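Local coordinates for protein phosphonopyruvate hydrolase (Variovorax sp., PDB 2HJP) that hydrolyses phosphonopyruvate to pyruvate and phosphate, cleaving its carbon-phosphorus bond with the help of a divalent metal ion, at residues Pro77-Phe86 against Tyr99-Glu110; Leu16-Val27 against Val229-Ile239. All blocks are in the same frame, centred on the assembly; numbering follows the deposited sequence.

Contact 1: Pro77-Phe86 against Tyr99-Glu110; sequences PLIADIDTGF and YEAAGASAIVME. With MG (magnesium ion), chain C; PPR (phosphonopyruvate), chain G.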
loop_
_atom_site.group_PDB
_atom_site.type_symbol
_atom_site.label_atom_id
_atom_site.label_comp_id
_atom_site.label_asym_id
_atom_site.label_seq_id
_atom_site.Cartn_x
_atom_site.Cartn_y
_atom_site.Cartn_z
ATOM N N PRO A 77 0.909 -24.322 3.726
ATOM C CA PRO A 77 0.291 -23.717 2.527
ATOM C C PRO A 77 -0.845 -22.723 2.796
ATOM O O PRO A 77 -1.683 -22.923 3.692
ATOM C CB PRO A 77 -0.268 -24.923 1.753
ATOM C CG PRO A 77 0.622 -26.053 2.195
ATOM C CD PRO A 77 0.800 -25.799 3.677
ATOM N N LEU A 78 -0.897 -21.711 1.962
ATOM C CA LEU A 78 -1.919 -20.670 2.044
ATOM C C LEU A 78 -2.753 -20.828 0.768
ATOM O O LEU A 78 -2.191 -20.864 -0.347
ATOM C CB LEU A 78 -1.253 -19.269 2.024
ATOM C CG LEU A 78 -2.227 -18.115 1.773
ATOM C CD1 LEU A 78 -3.308 -18.108 2.859
ATOM C CD2 LEU A 78 -1.395 -16.754 1.758
ATOM N N ILE A 79 -4.065 -20.930 0.944
ATOM C CA ILE A 79 -5.017 -21.025 -0.130
ATOM C C ILE A 79 -5.641 -19.627 -0.116
ATOM O O ILE A 79 -6.305 -19.256 0.877
ATOM C CB ILE A 79 -6.101 -22.042 0.210
ATOM C CG1 ILE A 79 -5.481 -23.416 0.469
ATOM C CG2 ILE A 79 -7.166 -22.042 -0.908
ATOM C CD1 ILE A 79 -4.859 -23.590 1.849
ATOM N N ALA A 80 -5.425 -18.848 -1.182
ATOM C CA ALA A 80 -5.994 -17.502 -1.246
ATOM C C ALA A 80 -7.329 -17.417 -2.005
ATOM O O ALA A 80 -7.470 -17.984 -3.098
ATOM C CB ALA A 80 -4.957 -16.547 -1.904
ATOM N N ASP A 81 -8.287 -16.676 -1.425
ATOM C CA ASP A 81 -9.585 -16.416 -2.026
ATOM C C ASP A 81 -9.452 -15.223 -3.030
ATOM O O ASP A 81 -9.155 -14.108 -2.616
ATOM C CB ASP A 81 -10.560 -16.029 -0.904
ATOM C CG ASP A 81 -11.974 -15.765 -1.388
ATOM O OD1 ASP A 81 -12.263 -15.816 -2.609
ATOM O OD2 ASP A 81 -12.816 -15.490 -0.494
ATOM N N ILE A 82 -9.640 -15.440 -4.334
ATOM C CA ILE A 82 -9.549 -14.295 -5.260
ATOM C C ILE A 82 -10.903 -13.936 -5.851
ATOM O O ILE A 82 -11.011 -13.388 -6.965
ATOM C CB ILE A 82 -8.464 -14.521 -6.376
ATOM C CG1 ILE A 82 -8.803 -15.743 -7.226
ATOM C CG2 ILE A 82 -7.105 -14.719 -5.685
ATOM C CD1 ILE A 82 -8.011 -15.860 -8.526
ATOM N N ASP A 83 -11.945 -14.239 -5.085
ATOM C CA ASP A 83 -13.322 -13.915 -5.462
ATOM C C ASP A 83 -13.617 -14.340 -6.893
ATOM O O ASP A 83 -13.533 -15.543 -7.169
ATOM C CB ASP A 83 -13.579 -12.410 -5.283
ATOM C CG ASP A 83 -13.686 -11.975 -3.769
ATOM O OD1 ASP A 83 -14.112 -10.799 -3.555
ATOM O OD2 ASP A 83 -13.337 -12.743 -2.798
ATOM N N THR A 84 -13.973 -13.388 -7.784
ATOM C CA THR A 84 -14.230 -13.775 -9.153
ATOM C C THR A 84 -13.055 -13.484 -10.071
ATOM O O THR A 84 -13.229 -13.366 -11.273
ATOM C CB THR A 84 -15.479 -13.077 -9.772
ATOM O OG1 THR A 84 -15.291 -11.664 -9.770
ATOM C CG2 THR A 84 -16.691 -13.418 -9.025
ATOM N N GLY A 85 -11.864 -13.344 -9.510
ATOM C CA GLY A 85 -10.687 -13.061 -10.319
ATOM C C GLY A 85 -10.444 -11.591 -10.549
ATOM O O GLY A 85 -9.567 -11.197 -11.337
ATOM N N PHE A 86 -11.235 -10.767 -9.863
ATOM C CA PHE A 86 -11.137 -9.305 -10.018
ATOM C C PHE A 86 -11.298 -8.825 -11.452
ATOM O O PHE A 86 -10.702 -7.835 -11.823
ATOM C CB PHE A 86 -9.803 -8.782 -9.491
ATOM C CG PHE A 86 -9.549 -9.168 -8.083
ATOM C CD1 PHE A 86 -10.342 -8.621 -7.066
ATOM C CD2 PHE A 86 -8.639 -10.173 -7.770
ATOM C CE1 PHE A 86 -10.250 -9.093 -5.757
ATOM C CE2 PHE A 86 -8.525 -10.643 -6.479
ATOM C CZ PHE A 86 -9.339 -10.106 -5.444
ATOM N N TYR A 99 -0.438 -13.306 -6.889
ATOM C CA TYR A 99 -0.778 -14.152 -5.717
ATOM C C TYR A 99 0.294 -15.252 -5.541
ATOM O O TYR A 99 0.785 -15.491 -4.437
ATOM C CB TYR A 99 -2.161 -14.734 -5.877
ATOM C CG TYR A 99 -3.190 -13.794 -5.352
ATOM C CD1 TYR A 99 -3.526 -13.795 -3.991
ATOM C CD2 TYR A 99 -3.769 -12.812 -6.194
ATOM C CE1 TYR A 99 -4.415 -12.810 -3.458
ATOM C CE2 TYR A 99 -4.673 -11.829 -5.663
ATOM C CZ TYR A 99 -4.998 -11.839 -4.301
ATOM O OH TYR A 99 -6.001 -10.962 -3.853
ATOM N N GLU A 100 0.718 -15.862 -6.652
ATOM C CA GLU A 100 1.802 -16.866 -6.594
ATOM C C GLU A 100 3.084 -16.239 -6.044
ATOM O O GLU A 100 3.694 -16.744 -5.086
ATOM C CB GLU A 100 2.088 -17.444 -7.988
ATOM C CG GLU A 100 3.105 -18.605 -7.934
ATOM C CD GLU A 100 3.249 -19.300 -9.292
ATOM O OE1 GLU A 100 2.755 -18.756 -10.297
ATOM O OE2 GLU A 100 3.869 -20.375 -9.367
ATOM N N ALA A 101 3.457 -15.087 -6.595
ATOM C CA ALA A 101 4.652 -14.414 -6.117
ATOM C C ALA A 101 4.499 -13.994 -4.652
ATOM O O ALA A 101 5.527 -13.953 -3.943
ATOM C CB ALA A 101 4.974 -13.195 -6.987
ATOM N N ALA A 102 3.268 -13.699 -4.198
ATOM C CA ALA A 102 3.032 -13.326 -2.773
ATOM C C ALA A 102 3.262 -14.553 -1.824
ATOM O O ALA A 102 3.402 -14.402 -0.595
ATOM C CB ALA A 102 1.582 -12.762 -2.585
ATOM N N GLY A 103 3.293 -15.762 -2.409
ATOM C CA GLY A 103 3.569 -16.957 -1.651
ATOM C C GLY A 103 2.340 -17.832 -1.414
ATOM O O GLY A 103 2.433 -18.772 -0.638
ATOM N N ALA A 104 1.194 -17.489 -1.996
ATOM C CA ALA A 104 0.011 -18.383 -1.900
ATOM C C ALA A 104 0.284 -19.713 -2.658
ATOM O O ALA A 104 0.990 -19.719 -3.702
ATOM C CB ALA A 104 -1.209 -17.706 -2.503
ATOM N N SER A 105 -0.231 -20.819 -2.144
ATOM C CA SER A 105 0.002 -22.109 -2.803
ATOM C C SER A 105 -1.215 -22.500 -3.709
ATOM O O SER A 105 -1.106 -23.424 -4.556
ATOM C CB SER A 105 0.287 -23.204 -1.773
ATOM O OG SER A 105 1.630 -23.098 -1.255
ATOM N N ALA A 106 -2.312 -21.741 -3.578
ATOM C CA ALA A 106 -3.545 -21.970 -4.356
ATOM C C ALA A 106 -4.376 -20.716 -4.348
ATOM O O ALA A 106 -4.189 -19.836 -3.469
ATOM C CB ALA A 106 -4.372 -23.077 -3.688
ATOM N N ILE A 107 -5.298 -20.651 -5.316
ATOM C CA ILE A 107 -6.275 -19.588 -5.375
ATOM C C ILE A 107 -7.576 -20.344 -5.623
ATOM O O ILE A 107 -7.580 -21.457 -6.132
ATOM C CB ILE A 107 -6.036 -18.553 -6.489
ATOM C CG1 ILE A 107 -5.761 -19.194 -7.874
ATOM C CG2 ILE A 107 -4.843 -17.723 -6.071
ATOM C CD1 ILE A 107 -6.986 -19.746 -8.578
ATOM N N VAL A 108 -8.657 -19.751 -5.137
ATOM C CA VAL A 108 -10.039 -20.224 -5.296
ATOM C C VAL A 108 -10.711 -19.037 -6.026
ATOM O O VAL A 108 -10.702 -17.898 -5.555
ATOM C CB VAL A 108 -10.751 -20.466 -3.949
ATOM C CG1 VAL A 108 -12.321 -20.789 -4.183
ATOM C CG2 VAL A 108 -10.086 -21.628 -3.262
ATOM N N MET A 109 -11.334 -19.339 -7.165
ATOM C CA MET A 109 -12.020 -18.353 -8.000
ATOM C C MET A 109 -13.429 -18.938 -8.300
ATOM O O MET A 109 -13.549 -20.097 -8.681
ATOM C CB MET A 109 -11.238 -18.136 -9.310
ATOM C CG MET A 109 -11.830 -17.080 -10.159
ATOM S SD MET A 109 -10.844 -16.641 -11.587
ATOM C CE MET A 109 -10.471 -18.250 -12.307
ATOM N N GLU A 110 -14.471 -18.155 -8.070
ATOM C CA GLU A 110 -15.876 -18.613 -8.270
ATOM C C GLU A 110 -16.490 -18.124 -9.564
ATOM O O GLU A 110 -16.048 -17.114 -10.159
ATOM C CB GLU A 110 -16.737 -18.125 -7.085
ATOM C CG GLU A 110 -16.760 -16.578 -7.021
ATOM C CD GLU A 110 -16.797 -16.054 -5.570
ATOM O OE1 GLU A 110 -17.433 -15.021 -5.346
ATOM O OE2 GLU A 110 -16.199 -16.691 -4.669
HETATM MG MG MG C . -14.872 -15.304 -0.261
HETATM C C1 PPR G . -14.779 -16.667 2.180
HETATM O O1 PPR G . -14.418 -17.189 3.314
HETATM O "O2'" PPR G . -14.526 -15.546 1.830
HETATM C C2 PPR G . -15.549 -17.600 1.294
HETATM C C3 PPR G . -16.410 -18.594 1.657
HETATM O O2 PPR G . -15.337 -17.372 -0.003
HETATM P P PPR G . -18.083 -17.836 1.931
HETATM O O1P PPR G . -18.482 -17.288 0.532
HETATM O O2P PPR G . -17.888 -16.736 3.009
HETATM O O3P PPR G . -18.937 -18.954 2.308
HETATM O O HOH W 1 1.547 -21.110 0.540
HETATM O O HOH W 2 -15.026 -15.571 -2.359
HETATM O O HOH W 3 -13.585 -17.896 -4.882
HETATM O O HOH W 4 -14.671 -13.193 -0.432
HETATM O O HOH W 5 -16.919 -14.870 -0.087
#
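I82 turns its CG1 into the cramped place between backbone N and carbonyl carbon (chi1 61°), which sends CG2 over the ring of Y99, itself swung to chi1 -87° with CG opposite the carbonyl carbon. The two meet inside a beta-alpha-beta unit of the TIM barrel: strand 78-81, helix 89-102 and the neighbouring parallel strand 106-110. The methyl CG2 of I82 stands 3.7 Å from the Y99 ring centroid, only 7° off the ring normal, a CH-pi contact. A80 CB packs obliquely on the same ring at CD1, and F86 CE2 comes near its hydroxyl, which hydrogen-bonds H63. With an alanine in place of Y99, the methyl of I82 would probably lose its aromatic seat, and H63 its hydroxyl partner. Parallel pairing rests on the bonds from A80 N to A106 O (2.8 Å) and from V108 N to A80 O (2.9 Å); beyond the end of strand 78-81, D83 O still accepts from E110 N (2.9 Å). A Schellman motif at G103 ends the helix, and S105 N then bonds to L78 O at 2.7 Å. On the face of I79 and V108, whose methyls touch, D81 points to the active site. OD2 of D81 binds magnesium at 2.1 Å and also accepts from G43 N. OD1 of D81 receives D83 N from above the carboxylate plane in an Asx turn, which fixes the rotation of the group. E110 takes part in the second shell, its OE2 within hydrogen-bonding distance of a metal-bound water that also lies near D81 OD1. Phosphonopyruvate supplies O2 and O2' and three waters complete the six ligands of the metal; of these waters, the one 2.8 Å from D83 OD2 donates to that oxygen.

Contact 2: Leu16-Val27 against Val229-Ile239; sequences LFTAMAAHNPLV and VGIVIYGNHAI. With NA (sodium ion), chain D.
H23 lies flat beneath the terminal methyl of I239: CD1 stands 3.6 Å from the imidazole centroid and 2° off its normal, an almost exactly centred CH-pi contact just beyond the strand ends. It continues the seam that closes the TIM barrel, where first strand 17-21 and last strand 229-234 run parallel with their axes at 17°. The evidence for closure is a ladder of five backbone bonds, from F17 N to G230 O (2.9 Å) through V232 N to F17 O and A19 N to V232 O (3.1 Å), then Y234 N to A19 O and A21 N to Y234 O. F17 and I231 lie side by side on one sheet face, T18 and V232 on the other. M20, bent at chi2 (56°) and chi3, folds its CE back across Y234 at about a right angle, 3.5 Å from CB of that tyrosine, whose hydroxyl is held by E220. Past the strands A238 CB wedges against V27 CG1 and A21 O, a buried carbonyl with no polar partner in the model. G235 touches the bound substrate. E45 ties the two segments together, one carboxylate oxygen accepting from I239 N and the other bonded to H23 ND1. N24 caps the following helix, while the carbonyl O of H23 binds sodium at 2.7 Å, S49 being another ligand.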
loop_
_atom_site.group_PDB
_atom_site.type_symbol
_atom_site.label_atom_id
_atom_site.label_comp_id
_atom_site.label_asym_id
_atom_site.label_seq_id
_atom_site.Cartn_x
_atom_site.Cartn_y
_atom_site.Cartn_z
ATOM N N LEU A 16 -7.241 -36.216 3.996
ATOM C CA LEU A 16 -8.137 -35.052 3.993
ATOM C C LEU A 16 -7.322 -33.876 4.563
ATOM O O LEU A 16 -6.815 -33.953 5.711
ATOM C CB LEU A 16 -9.328 -35.311 4.908
ATOM C CG LEU A 16 -10.329 -34.195 5.158
ATOM C CD1 LEU A 16 -10.784 -33.605 3.832
ATOM C CD2 LEU A 16 -11.533 -34.814 5.962
ATOM N N PHE A 17 -7.247 -32.783 3.806
ATOM C CA PHE A 17 -6.464 -31.581 4.172
ATOM C C PHE A 17 -7.396 -30.521 4.797
ATOM O O PHE A 17 -8.488 -30.213 4.228
ATOM C CB PHE A 17 -5.851 -31.022 2.893
ATOM C CG PHE A 17 -4.940 -29.861 3.076
ATOM C CD1 PHE A 17 -3.619 -30.059 3.425
ATOM C CD2 PHE A 17 -5.405 -28.568 2.860
ATOM C CE1 PHE A 17 -2.729 -28.985 3.571
ATOM C CE2 PHE A 17 -4.563 -27.465 2.985
ATOM C CZ PHE A 17 -3.188 -27.669 3.348
ATOM N N THR A 18 -7.009 -29.984 5.950
ATOM C CA THR A 18 -7.831 -28.959 6.596
ATOM C C THR A 18 -7.184 -27.581 6.475
ATOM O O THR A 18 -5.949 -27.432 6.596
ATOM C CB THR A 18 -8.040 -29.255 8.095
ATOM O OG1 THR A 18 -6.782 -29.228 8.747
ATOM C CG2 THR A 18 -8.629 -30.670 8.290
ATOM N N ALA A 19 -8.013 -26.598 6.192
ATOM C CA ALA A 19 -7.478 -25.235 6.079
ATOM C C ALA A 19 -8.429 -24.342 6.923
ATOM O O ALA A 19 -9.645 -24.438 6.808
ATOM C CB ALA A 19 -7.496 -24.743 4.615
ATOM N N MET A 20 -7.844 -23.478 7.722
ATOM C CA MET A 20 -8.592 -22.533 8.611
ATOM C C MET A 20 -8.450 -21.069 8.173
ATOM O O MET A 20 -7.344 -20.557 7.811
ATOM C CB MET A 20 -8.054 -22.659 10.052
ATOM C CG MET A 20 -8.613 -21.606 11.062
ATOM S SD MET A 20 -10.418 -21.641 11.122
ATOM C CE MET A 20 -10.699 -23.189 12.077
ATOM N N ALA A 21 -9.580 -20.387 8.234
ATOM C CA ALA A 21 -9.607 -18.981 7.912
ATOM C C ALA A 21 -8.660 -18.160 8.820
ATOM O O ALA A 21 -8.457 -18.479 10.007
ATOM C CB ALA A 21 -11.049 -18.458 8.122
ATOM N N ALA A 22 -8.114 -17.079 8.267
ATOM C CA ALA A 22 -7.301 -16.169 9.029
ATOM C C ALA A 22 -7.494 -14.777 8.445
ATOM O O ALA A 22 -7.518 -14.633 7.222
ATOM C CB ALA A 22 -5.797 -16.535 8.991
ATOM N N HIS A 23 -7.651 -13.767 9.309
ATOM C CA HIS A 23 -7.806 -12.368 8.825
ATOM C C HIS A 23 -6.493 -11.552 9.042
ATOM O O HIS A 23 -6.407 -10.351 8.696
ATOM C CB HIS A 23 -9.032 -11.680 9.483
ATOM C CG HIS A 23 -9.133 -11.877 10.966
ATOM N ND1 HIS A 23 -9.701 -13.010 11.541
ATOM C CD2 HIS A 23 -8.795 -11.067 11.993
ATOM C CE1 HIS A 23 -9.700 -12.874 12.860
ATOM N NE2 HIS A 23 -9.148 -11.708 13.156
ATOM N N ASN A 24 -5.485 -12.166 9.667
ATOM C CA ASN A 24 -4.173 -11.521 9.821
ATOM C C ASN A 24 -3.115 -12.592 10.057
ATOM O O ASN A 24 -3.481 -13.735 10.222
ATOM C CB ASN A 24 -4.143 -10.453 10.928
ATOM C CG ASN A 24 -4.525 -10.976 12.236
ATOM O OD1 ASN A 24 -4.048 -11.978 12.636
ATOM N ND2 ASN A 24 -5.389 -10.253 12.946
ATOM N N PRO A 25 -1.804 -12.243 9.990
ATOM C CA PRO A 25 -0.715 -13.232 10.194
ATOM C C PRO A 25 -0.712 -13.884 11.602
ATOM O O PRO A 25 -0.339 -15.047 11.752
ATOM C CB PRO A 25 0.550 -12.414 9.963
ATOM C CG PRO A 25 0.108 -11.414 8.877
ATOM C CD PRO A 25 -1.256 -10.990 9.439
ATOM N N LEU A 26 -1.110 -13.121 12.626
ATOM C CA LEU A 26 -1.125 -13.688 13.965
ATOM C C LEU A 26 -2.140 -14.865 14.022
ATOM O O LEU A 26 -1.839 -15.938 14.528
ATOM C CB LEU A 26 -1.432 -12.601 15.054
ATOM C CG LEU A 26 -1.573 -13.053 16.530
ATOM C CD1 LEU A 26 -0.301 -13.671 17.001
ATOM C CD2 LEU A 26 -1.939 -11.901 17.466
ATOM N N VAL A 27 -3.345 -14.619 13.552
ATOM C CA VAL A 27 -4.357 -15.667 13.546
ATOM C C VAL A 27 -3.858 -16.845 12.677
ATOM O O VAL A 27 -4.073 -18.016 13.021
ATOM C CB VAL A 27 -5.681 -15.114 12.944
ATOM C CG1 VAL A 27 -6.601 -16.275 12.570
ATOM C CG2 VAL A 27 -6.335 -14.090 13.989
ATOM N N VAL A 229 -13.695 -35.978 -1.587
ATOM C CA VAL A 229 -13.344 -34.656 -1.013
ATOM C C VAL A 229 -11.902 -34.689 -0.528
ATOM O O VAL A 229 -11.561 -35.565 0.238
ATOM C CB VAL A 229 -14.250 -34.380 0.226
ATOM C CG1 VAL A 229 -13.897 -33.066 0.922
ATOM C CG2 VAL A 229 -15.679 -34.364 -0.203
ATOM N N GLY A 230 -11.061 -33.752 -0.974
ATOM C CA GLY A 230 -9.695 -33.731 -0.471
ATOM C C GLY A 230 -9.376 -32.566 0.497
ATOM O O GLY A 230 -8.345 -32.561 1.175
ATOM N N ILE A 231 -10.285 -31.606 0.586
ATOM C CA ILE A 231 -10.041 -30.444 1.408
ATOM C C ILE A 231 -11.278 -29.948 2.130
ATOM O O ILE A 231 -12.314 -29.872 1.533
ATOM C CB ILE A 231 -9.522 -29.258 0.512
ATOM C CG1 ILE A 231 -8.169 -29.592 -0.073
ATOM C CG2 ILE A 231 -9.366 -27.980 1.320
ATOM C CD1 ILE A 231 -7.772 -28.767 -1.300
ATOM N N VAL A 232 -11.189 -29.652 3.421
ATOM C CA VAL A 232 -12.313 -29.024 4.060
ATOM C C VAL A 232 -11.815 -27.646 4.515
ATOM O O VAL A 232 -10.691 -27.505 5.045
ATOM C CB VAL A 232 -12.819 -29.797 5.243
ATOM C CG1 VAL A 232 -11.709 -30.128 6.119
ATOM C CG2 VAL A 232 -13.914 -28.947 5.973
ATOM N N ILE A 233 -12.614 -26.608 4.285
ATOM C CA ILE A 233 -12.174 -25.250 4.704
ATOM C C ILE A 233 -13.118 -24.710 5.805
ATOM O O ILE A 233 -14.347 -24.768 5.635
ATOM C CB ILE A 233 -12.249 -24.253 3.492
ATOM C CG1 ILE A 233 -11.089 -24.565 2.500
ATOM C CG2 ILE A 233 -12.163 -22.744 3.972
ATOM C CD1 ILE A 233 -9.757 -23.858 2.702
ATOM N N TYR A 234 -12.537 -24.206 6.905
ATOM C CA TYR A 234 -13.321 -23.551 7.980
ATOM C C TYR A 234 -13.317 -22.102 7.548
ATOM O O TYR A 234 -12.326 -21.358 7.675
ATOM C CB TYR A 234 -12.666 -23.870 9.292
ATOM C CG TYR A 234 -12.841 -25.366 9.551
ATOM C CD1 TYR A 234 -14.104 -25.908 9.708
ATOM C CD2 TYR A 234 -11.738 -26.222 9.595
ATOM C CE1 TYR A 234 -14.280 -27.299 9.913
ATOM C CE2 TYR A 234 -11.880 -27.623 9.802
ATOM C CZ TYR A 234 -13.174 -28.134 9.955
ATOM O OH TYR A 234 -13.337 -29.478 10.129
ATOM N N GLY A 235 -14.449 -21.716 7.009
ATOM C CA GLY A 235 -14.528 -20.427 6.355
ATOM C C GLY A 235 -14.424 -19.129 7.071
ATOM O O GLY A 235 -13.840 -18.181 6.497
ATOM N N ASN A 236 -14.946 -19.057 8.310
ATOM C CA ASN A 236 -14.935 -17.751 8.999
ATOM C C ASN A 236 -14.978 -17.827 10.530
ATOM O O ASN A 236 -15.415 -16.894 11.193
ATOM C CB ASN A 236 -16.165 -16.918 8.483
ATOM C CG ASN A 236 -17.535 -17.665 8.663
ATOM O OD1 ASN A 236 -17.655 -18.537 9.506
ATOM N ND2 ASN A 236 -18.556 -17.295 7.838
ATOM N N HIS A 237 -14.446 -18.905 11.085
ATOM C CA HIS A 237 -14.509 -19.151 12.496
ATOM C C HIS A 237 -13.500 -18.312 13.303
ATOM O O HIS A 237 -13.726 -18.041 14.506
ATOM C CB HIS A 237 -14.332 -20.652 12.744
ATOM C CG HIS A 237 -15.331 -21.491 12.008
ATOM N ND1 HIS A 237 -15.190 -21.804 10.667
ATOM C CD2 HIS A 237 -16.584 -21.886 12.365
ATOM C CE1 HIS A 237 -16.327 -22.341 10.226
ATOM N NE2 HIS A 237 -17.186 -22.404 11.239
ATOM N N ALA A 238 -12.436 -17.864 12.662
ATOM C CA ALA A 238 -11.486 -17.019 13.418
ATOM C C ALA A 238 -12.121 -15.626 13.632
ATOM O O ALA A 238 -12.121 -15.094 14.760
ATOM C CB ALA A 238 -10.191 -16.831 12.643
ATOM N N ILE A 239 -12.698 -15.041 12.589
ATOM C CA ILE A 239 -13.220 -13.672 12.842
ATOM C C ILE A 239 -14.422 -13.745 13.846
ATOM O O ILE A 239 -14.652 -12.844 14.688
ATOM C CB ILE A 239 -13.623 -12.937 11.472
ATOM C CG1 ILE A 239 -13.851 -11.445 11.725
ATOM C CG2 ILE A 239 -14.843 -13.563 10.867
ATOM C CD1 ILE A 239 -12.583 -10.644 11.998
HETATM NA NA NA D . -7.341 -7.848 9.169
#

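In the fold
Both contacts are buried pairings of parallel strands in one eight-stranded barrel, but they differ in span: contact 1 joins successive strands through a single helix, whereas contact 2 unites the first and last strands, its segments 202 residues apart at their closest ends. Strand 38-41 lies between 17-21 and 78-81, yet the contacts meet in the interior, I79 CD1 packing 4.0 Å from A19 CB. Their chemistry diverges at the strand ends. The acidic end of contact 1 holds magnesium and substrate, while contact 2 adds G235 to the substrate pocket and carries a sodium ion on a backbone carbonyl. Contact 2 also reaches the second subunit, where M20 packs on F250 of that chain; no other subunit touches contact 1.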